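Local structure of carboxylesterase (5GMX) at the phenylmethanesulfonic acid site. The protein hydrolyses carboxylic esters as a family VIII carboxylesterase with a beta-lactamase-like fold, and also cleaves oxyimino cephalosporins. Numbering follows the deposited sequence.

The phenylmethanesulfonic acid site. Residues 70-71, 74, 160, 162, 243, 248, 343-344. With PMS (phenylmethanesulfonic acid), chain B.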
loop_
_atom_site.group_PDB
_atom_site.type_symbol
_atom_site.label_atom_id
_atom_site.label_comp_id
_atom_site.label_asym_id
_atom_site.label_seq_id
_atom_site.Cartn_x
_atom_site.Cartn_y
_atom_site.Cartn_z
ATOM N N TYR A 70 6.204 3.391 -0.928
ATOM C CA TYR A 70 5.272 4.519 -0.902
ATOM C C TYR A 70 3.825 4.067 -0.721
ATOM O O TYR A 70 3.555 3.252 0.150
ATOM C CB TYR A 70 5.445 5.368 -2.160
ATOM C CG TYR A 70 6.779 6.075 -2.142
ATOM C CD1 TYR A 70 6.965 7.211 -1.365
ATOM C CD2 TYR A 70 7.863 5.582 -2.858
ATOM C CE1 TYR A 70 8.185 7.855 -1.318
ATOM C CE2 TYR A 70 9.092 6.219 -2.820
ATOM C CZ TYR A 70 9.243 7.358 -2.051
ATOM O OH TYR A 70 10.458 8.000 -2.008
ATOM N N SER A 71 2.903 4.558 -1.544
ATOM C CA SER A 71 1.480 4.326 -1.275
ATOM C C SER A 71 1.028 2.882 -1.467
ATOM O O SER A 71 -0.115 2.542 -1.162
ATOM C CB SER A 71 0.623 5.245 -2.136
ATOM O OG SER A 71 0.916 6.604 -1.838
ATOM N N LYS A 74 -0.435 1.693 1.608
ATOM C CA LYS A 74 -1.816 1.961 2.000
ATOM C C LYS A 74 -2.638 0.681 1.914
ATOM O O LYS A 74 -3.469 0.421 2.790
ATOM C CB LYS A 74 -2.438 3.075 1.141
ATOM C CG LYS A 74 -1.859 4.462 1.432
ATOM C CD LYS A 74 -2.729 5.564 0.834
ATOM C CE LYS A 74 -2.128 6.926 1.111
ATOM N NZ LYS A 74 -0.857 7.082 0.371
ATOM N N TYR A 160 -7.819 12.226 -1.841
ATOM C CA TYR A 160 -6.748 11.320 -1.426
ATOM C C TYR A 160 -5.972 11.812 -0.203
ATOM O O TYR A 160 -5.339 12.862 -0.236
ATOM C CB TYR A 160 -5.796 11.118 -2.601
ATOM C CG TYR A 160 -4.748 10.038 -2.447
ATOM C CD1 TYR A 160 -5.092 8.751 -2.066
ATOM C CD2 TYR A 160 -3.421 10.299 -2.748
ATOM C CE1 TYR A 160 -4.132 7.758 -1.959
ATOM C CE2 TYR A 160 -2.452 9.312 -2.651
ATOM C CZ TYR A 160 -2.815 8.047 -2.262
ATOM O OH TYR A 160 -1.851 7.077 -2.169
ATOM N N ALA A 162 -3.138 11.589 1.088
ATOM C CA ALA A 162 -1.890 11.131 0.473
ATOM C C ALA A 162 -0.827 10.601 1.432
ATOM O O ALA A 162 -0.109 9.654 1.105
ATOM C CB ALA A 162 -1.298 12.255 -0.352
HETATM N N MSE A 243 -0.181 17.932 -0.432
HETATM C CA MSE A 243 1.071 17.905 -1.197
HETATM C C MSE A 243 2.226 18.707 -0.595
HETATM O O MSE A 243 3.370 18.553 -1.019
HETATM C CB MSE A 243 0.830 18.409 -2.623
HETATM C CG MSE A 243 0.005 17.470 -3.503
HETATM SE SE MSE A 243 0.731 15.651 -3.649
HETATM C CE MSE A 243 -0.738 14.689 -2.817
ATOM N N LEU A 248 6.858 15.081 0.063
ATOM C CA LEU A 248 7.668 13.868 0.047
ATOM C C LEU A 248 8.620 13.887 -1.135
ATOM O O LEU A 248 8.362 14.547 -2.136
ATOM C CB LEU A 248 6.794 12.618 -0.019
ATOM C CG LEU A 248 5.824 12.351 1.133
ATOM C CD1 LEU A 248 5.194 10.976 0.953
ATOM C CD2 LEU A 248 6.499 12.482 2.510
ATOM N N GLY A 343 2.045 2.684 -5.841
ATOM C CA GLY A 343 2.870 3.654 -5.161
ATOM C C GLY A 343 3.585 4.580 -6.115
ATOM O O GLY A 343 3.861 4.237 -7.266
ATOM N N TRP A 344 3.877 5.772 -5.621
ATOM C CA TRP A 344 4.642 6.757 -6.364
ATOM C C TRP A 344 5.936 6.158 -6.902
ATOM O O TRP A 344 6.727 5.604 -6.141
ATOM C CB TRP A 344 4.937 7.948 -5.456
ATOM C CG TRP A 344 5.565 9.110 -6.112
ATOM C CD1 TRP A 344 5.418 9.511 -7.408
ATOM C CD2 TRP A 344 6.448 10.049 -5.494
ATOM N NE1 TRP A 344 6.173 10.637 -7.639
ATOM C CE2 TRP A 344 6.813 10.989 -6.478
ATOM C CE3 TRP A 344 6.978 10.178 -4.205
ATOM C CZ2 TRP A 344 7.675 12.050 -6.210
ATOM C CZ3 TRP A 344 7.836 11.230 -3.941
ATOM C CH2 TRP A 344 8.176 12.153 -4.939
HETATM C C PMS B . 2.361 8.621 -1.390
HETATM S S PMS B . 1.768 7.506 -2.644
HETATM C C1 PMS B . 2.651 10.008 -1.937
HETATM C C2 PMS B . 3.925 10.330 -2.387
HETATM C C3 PMS B . 4.191 11.599 -2.884
HETATM C C4 PMS B . 3.185 12.553 -2.928
HETATM C C5 PMS B . 1.913 12.235 -2.477
HETATM C C6 PMS B . 1.649 10.968 -1.980
HETATM O O2S PMS B . 0.981 8.173 -3.750
HETATM O O1S PMS B . 2.912 6.908 -3.428
#
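Sulfonyl oxygen O1S of PMS is gripped by two backbone amides: Trp344 N donates a nearly straight hydrogen bond of 2.7 Å to it (160° at H), and Ser71 N adds a weak, more bent one. The pair forms the oxyanion hole, so O1S occupies the place expected for the carbonyl oxygen of an ester or beta-lactam. PMS is covalently attached, with Ser71 OG bonded to PMS S at 1.5 Å; the adduct is that of a phenylmethylsulfonyl inhibitor on the nucleophilic serine of the SXXK motif. Ser71 OG stands beside its own backbone N, which keeps the sulfonyl group near that amide. From the other side Tyr160, with CG anti to its backbone N (chi1 -170°), points its hydroxyl tip at the nucleophile, OH to Ser71 OG 2.8 Å; its bond to O2S is weak. Behind it, Lys74 runs extended and bends only at chi4, bringing NZ within 2.7 Å of Tyr160 OH. NZ also donates to Ala162 O from above the carbonyl plane, so that the amine NZ is held by both Tyr160 OH and Ala162 O. The nearby lysine may favour an ionised Tyr160 able to act as general base. The phenyl ring of the benzyl group sits in an apolar pocket that, with the rest of the site, buries most of the ligand. Its edge meets the indole face of Trp344 at 77°, PMS C3 lying 3.4 Å from Trp344 CE3 near the rim. Leu248 CD1 touches ring atom C2, while Ala162 CB abuts C6, and poorly ordered selenomethionine Met243 approaches C5. Ser71 immediately precedes helix 72-86, which carries Lys74, and Trp344 follows strand 339-342, placing the site between the sheet and the helical region.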